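Local coordinates for centrosomal protein of 192 kDa (Homo sapiens, PDB 6FVI) that serves as a centrosomal scaffold activating AURKA and PLK1, is required for centrosome maturation and bipolar spindle assembly, and appears to regulate centriole duplication, represented here by its seventh PapD-like (ASH) domain, at residues 44-55 and 88-99. Residues are numbered along the deposited sequence; the frame is centred on the assembly and turned at random. Where two conformers were deposited one is given.
Sequences ELENHGTTDVKW and SGLLESHGIQKV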
loop_
_atom_site.group_PDB
_atom_site.type_symbol
_atom_site.label_atom_id
_atom_site.label_comp_id
_atom_site.label_asym_id
_atom_site.label_seq_id
_atom_site.Cartn_x
_atom_site.Cartn_y
_atom_site.Cartn_z
ATOM N N GLU A 44 4.378 1.766 7.719
ATOM C CA GLU A 44 5.800 1.656 7.790
ATOM C C GLU A 44 6.279 0.548 6.899
ATOM O O GLU A 44 5.659 -0.513 6.797
ATOM C CB GLU A 44 6.299 1.389 9.226
ATOM C CG GLU A 44 6.152 2.587 10.107
ATOM C CD GLU A 44 6.628 2.363 11.550
ATOM O OE1 GLU A 44 6.859 1.208 11.943
ATOM O OE2 GLU A 44 6.704 3.358 12.268
ATOM N N LEU A 45 7.405 0.819 6.235
ATOM C CA LEU A 45 8.202 -0.230 5.604
ATOM C C LEU A 45 9.339 -0.579 6.525
ATOM O O LEU A 45 9.989 0.298 7.105
ATOM C CB LEU A 45 8.784 0.226 4.277
ATOM C CG LEU A 45 7.710 0.674 3.307
ATOM C CD1 LEU A 45 8.343 1.419 2.140
ATOM C CD2 LEU A 45 6.895 -0.513 2.850
ATOM N N GLU A 46 9.588 -1.864 6.666
ATOM C CA GLU A 46 10.708 -2.301 7.518
ATOM C C GLU A 46 11.540 -3.309 6.757
ATOM O O GLU A 46 11.032 -4.328 6.256
ATOM C CB GLU A 46 10.191 -2.896 8.822
ATOM C CG GLU A 46 11.305 -3.303 9.769
ATOM C CD GLU A 46 10.882 -3.560 11.176
ATOM O OE1 GLU A 46 9.749 -3.211 11.570
ATOM O OE2 GLU A 46 11.726 -4.102 11.919
ATOM N N ASN A 47 12.835 -3.028 6.685
ATOM C CA ASN A 47 13.792 -3.877 5.988
ATOM C C ASN A 47 14.446 -4.840 6.978
ATOM O O ASN A 47 15.318 -4.454 7.737
ATOM C CB ASN A 47 14.825 -2.993 5.300
ATOM C CG ASN A 47 15.877 -3.783 4.560
ATOM O OD1 ASN A 47 15.849 -5.011 4.515
ATOM N ND2 ASN A 47 16.797 -3.062 3.941
ATOM N N HIS A 48 13.963 -6.081 6.966
ATOM C CA HIS A 48 14.532 -7.114 7.845
ATOM C C HIS A 48 15.768 -7.802 7.308
ATOM O O HIS A 48 16.325 -8.654 7.992
ATOM C CB HIS A 48 13.481 -8.175 8.132
ATOM C CG HIS A 48 12.300 -7.647 8.857
ATOM N ND1 HIS A 48 12.310 -7.459 10.217
ATOM C CD2 HIS A 48 11.077 -7.254 8.429
ATOM C CE1 HIS A 48 11.139 -6.986 10.599
ATOM N NE2 HIS A 48 10.374 -6.848 9.532
ATOM N N GLY A 49 16.183 -7.466 6.092
ATOM C CA GLY A 49 17.359 -8.079 5.496
ATOM C C GLY A 49 18.615 -7.326 5.797
ATOM O O GLY A 49 18.638 -6.362 6.571
ATOM N N THR A 50 19.683 -7.822 5.187
ATOM C CA THR A 50 21.036 -7.352 5.433
ATOM C C THR A 50 21.538 -6.393 4.355
ATOM O O THR A 50 22.656 -5.888 4.468
ATOM C CB THR A 50 22.012 -8.540 5.494
ATOM O OG1 THR A 50 21.983 -9.212 4.232
ATOM C CG2 THR A 50 21.625 -9.513 6.614
ATOM N N THR A 51 20.708 -6.133 3.344
ATOM C CA THR A 51 21.106 -5.290 2.235
ATOM C C THR A 51 20.278 -4.014 2.222
ATOM O O THR A 51 19.201 -3.959 2.789
ATOM C CB THR A 51 20.878 -5.999 0.905
ATOM O OG1 THR A 51 19.468 -6.222 0.735
ATOM C CG2 THR A 51 21.661 -7.307 0.843
ATOM N N ASP A 52 20.818 -2.990 1.586
ATOM C CA ASP A 52 20.100 -1.777 1.314
ATOM C C ASP A 52 19.056 -2.007 0.222
ATOM O O ASP A 52 19.363 -2.675 -0.761
ATOM C CB ASP A 52 21.144 -0.808 0.834
ATOM C CG ASP A 52 20.790 0.566 1.077
ATOM O OD1 ASP A 52 19.697 0.839 1.622
ATOM O OD2 ASP A 52 21.633 1.395 0.691
ATOM N N VAL A 53 17.824 -1.501 0.401
ATOM C CA VAL A 53 16.732 -1.772 -0.500
ATOM C C VAL A 53 16.223 -0.507 -1.152
ATOM O O VAL A 53 15.885 0.473 -0.475
ATOM C CB VAL A 53 15.624 -2.488 0.271
ATOM C CG1 VAL A 53 14.304 -2.508 -0.481
ATOM C CG2 VAL A 53 16.057 -3.909 0.608
ATOM N N LYS A 54 16.108 -0.537 -2.472
ATOM C CA LYS A 54 15.449 0.521 -3.243
ATOM C C LYS A 54 13.965 0.235 -3.277
ATOM O O LYS A 54 13.579 -0.869 -3.640
ATOM C CB LYS A 54 15.947 0.534 -4.690
ATOM C CG LYS A 54 15.045 1.348 -5.635
ATOM C CD LYS A 54 15.176 2.826 -5.395
ATOM C CE LYS A 54 13.945 3.605 -5.848
ATOM N NZ LYS A 54 13.923 3.623 -7.331
ATOM N N TRP A 55 13.140 1.228 -2.958
ATOM C CA TRP A 55 11.700 1.041 -2.943
ATOM C C TRP A 55 10.998 2.195 -3.623
ATOM O O TRP A 55 11.499 3.320 -3.661
ATOM C CB TRP A 55 11.198 0.852 -1.494
ATOM C CG TRP A 55 11.424 2.043 -0.612
ATOM C CD1 TRP A 55 12.525 2.292 0.136
ATOM C CD2 TRP A 55 10.537 3.140 -0.395
ATOM N NE1 TRP A 55 12.396 3.490 0.784
ATOM C CE2 TRP A 55 11.178 4.025 0.486
ATOM C CE3 TRP A 55 9.232 3.456 -0.833
ATOM C CZ2 TRP A 55 10.577 5.203 0.931
ATOM C CZ3 TRP A 55 8.647 4.621 -0.371
ATOM C CH2 TRP A 55 9.320 5.478 0.483
ATOM N N SER A 88 9.490 7.249 -2.796
ATOM C CA SER A 88 10.577 6.333 -3.073
ATOM C C SER A 88 11.744 6.645 -2.209
ATOM O O SER A 88 11.781 7.696 -1.556
ATOM C CB SER A 88 10.976 6.386 -4.522
ATOM O OG SER A 88 11.470 7.653 -4.830
ATOM N N GLY A 89 12.679 5.714 -2.158
ATOM C CA GLY A 89 13.805 5.896 -1.299
ATOM C C GLY A 89 14.731 4.717 -1.311
ATOM O O GLY A 89 14.545 3.754 -2.065
ATOM N N LEU A 90 15.768 4.814 -0.480
ATOM C CA LEU A 90 16.666 3.679 -0.145
ATOM C C LEU A 90 16.509 3.449 1.312
ATOM O O LEU A 90 16.599 4.372 2.125
ATOM C CB LEU A 90 18.159 3.914 -0.388
ATOM C CG LEU A 90 18.600 3.981 -1.846
ATOM C CD1 LEU A 90 20.096 4.122 -2.013
ATOM C CD2 LEU A 90 18.145 2.815 -2.664
ATOM N N LEU A 91 16.205 2.209 1.661
ATOM C CA LEU A 91 15.961 1.792 3.027
ATOM C C LEU A 91 17.059 0.851 3.455
ATOM O O LEU A 91 17.148 -0.294 2.979
ATOM C CB LEU A 91 14.593 1.139 3.109
ATOM C CG LEU A 91 14.180 0.674 4.494
ATOM C CD1 LEU A 91 14.257 1.797 5.502
ATOM C CD2 LEU A 91 12.782 0.101 4.443
ATOM N N GLU A 92 17.907 1.310 4.354
ATOM C CA GLU A 92 19.053 0.538 4.804
ATOM C C GLU A 92 18.623 -0.716 5.569
ATOM O O GLU A 92 17.512 -0.791 6.086
ATOM C CB GLU A 92 19.988 1.430 5.623
ATOM C CG GLU A 92 19.368 1.983 6.901
ATOM C CD GLU A 92 20.219 3.068 7.554
ATOM O OE1 GLU A 92 21.212 3.539 6.931
ATOM O OE2 GLU A 92 19.920 3.452 8.707
ATOM N N SER A 93 19.542 -1.674 5.651
ATOM C CA SER A 93 19.359 -2.886 6.427
ATOM C C SER A 93 18.900 -2.522 7.826
ATOM O O SER A 93 19.454 -1.622 8.493
ATOM C CB SER A 93 20.665 -3.661 6.507
ATOM O OG SER A 93 20.580 -4.758 7.407
ATOM N N HIS A 94 17.852 -3.203 8.256
ATOM C CA HIS A 94 17.286 -3.047 9.562
ATOM C C HIS A 94 16.665 -1.685 9.800
ATOM O O HIS A 94 16.382 -1.324 10.923
ATOM C CB HIS A 94 18.295 -3.432 10.667
ATOM C CG HIS A 94 18.868 -4.807 10.530
ATOM N ND1 HIS A 94 18.126 -5.915 10.180
ATOM C CD2 HIS A 94 20.125 -5.251 10.745
ATOM C CE1 HIS A 94 18.907 -6.977 10.161
ATOM N NE2 HIS A 94 20.125 -6.603 10.501
ATOM N N GLY A 95 16.406 -0.949 8.731
ATOM C CA GLY A 95 15.733 0.327 8.830
ATOM C C GLY A 95 14.217 0.256 8.723
ATOM O O GLY A 95 13.659 -0.615 8.084
ATOM N N ILE A 96 13.590 1.259 9.329
ATOM C CA ILE A 96 12.141 1.465 9.264
ATOM C C ILE A 96 11.871 2.842 8.684
ATOM O O ILE A 96 12.359 3.859 9.206
ATOM C CB ILE A 96 11.510 1.345 10.678
ATOM C CG1 ILE A 96 11.766 -0.026 11.300
ATOM C CG2 ILE A 96 10.012 1.659 10.605
ATOM C CD1 ILE A 96 11.553 -0.080 12.795
ATOM N N GLN A 97 11.078 2.872 7.610
ATOM C CA GLN A 97 10.652 4.092 6.946
ATOM C C GLN A 97 9.172 4.311 7.183
ATOM O O GLN A 97 8.345 3.489 6.787
ATOM C CB GLN A 97 10.897 3.970 5.439
ATOM C CG GLN A 97 10.332 5.121 4.612
ATOM C CD GLN A 97 11.087 6.411 4.818
ATOM O OE1 GLN A 97 12.275 6.475 4.513
ATOM N NE2 GLN A 97 10.409 7.443 5.302
ATOM N N LYS A 98 8.817 5.454 7.748
ATOM C CA LYS A 98 7.427 5.811 7.872
ATOM C C LYS A 98 6.972 6.489 6.570
ATOM O O LYS A 98 7.642 7.405 6.069
ATOM C CB LYS A 98 7.211 6.732 9.080
ATOM C CG LYS A 98 5.741 7.027 9.348
ATOM C CD LYS A 98 5.591 8.190 10.287
ATOM C CE LYS A 98 5.447 7.721 11.709
ATOM N NZ LYS A 98 4.021 7.794 12.125
ATOM N N VAL A 99 5.835 6.029 6.074
ATOM C CA VAL A 99 5.195 6.655 4.918
ATOM C C VAL A 99 3.948 7.373 5.481
ATOM O O VAL A 99 3.046 6.738 6.014
ATOM C CB VAL A 99 4.819 5.630 3.857
ATOM C CG1 VAL A 99 4.078 6.313 2.704
ATOM C CG2 VAL A 99 6.077 4.926 3.324
HETATM O O HOH W 1 13.760 4.605 3.051
#
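Two strand–loop–strand units close one end of the PapD-like β-sandwich, 44-47 pairing antiparallel with 96-99 and 53-55 with 88-91. Leu45 and Gln97 form a hydrogen-bonded pair in the first ladder, Val53 with Leu91 and Trp55 with Gly89 in the second. Between the ladders the side chain of Asn47 joins the end of strand 88-91 to its own loop. A chi1 of 179°, with CG trans to N, carries the amide across to that strand: ND2 donates to Leu91 O at 3.0 Å and, within its own loop, to Thr51 O at 2.8 Å, both acceptors near the amide plane. OD1 takes the N-H of Gly49 in an Asx turn, so both ends of the amide are held. Leu91 O also accepts from Val53 N, the two donors arriving from opposite faces of the carbonyl plane. Beyond it, Ser93 OG donates to a lone pair of Gly49 O at 2.7 Å, tying the type II turn 92-95 to the neighbouring loop.

On the inner side the Trp55 ring lies under the backbone of 88-89, with Gly89 N over its centre, 3.5 Å above the plane, while in the conformer given Leu45 CD1 lies over the opposite face. Its NE1 donates in the ring plane to a water at 2.9 Å, which in turn donates to Gln97 OE1, linking the two ladders. Leu91 adds apolar cover, CB against Trp55 CD1 (3.8 Å). On the outer side the Ile96 side chain lies alongside the extended Glu46 chain. Such loop-joined antiparallel ladders, with Trp55 buried inside, fit the immunoglobulin-like β-sandwich of PapD-like domains.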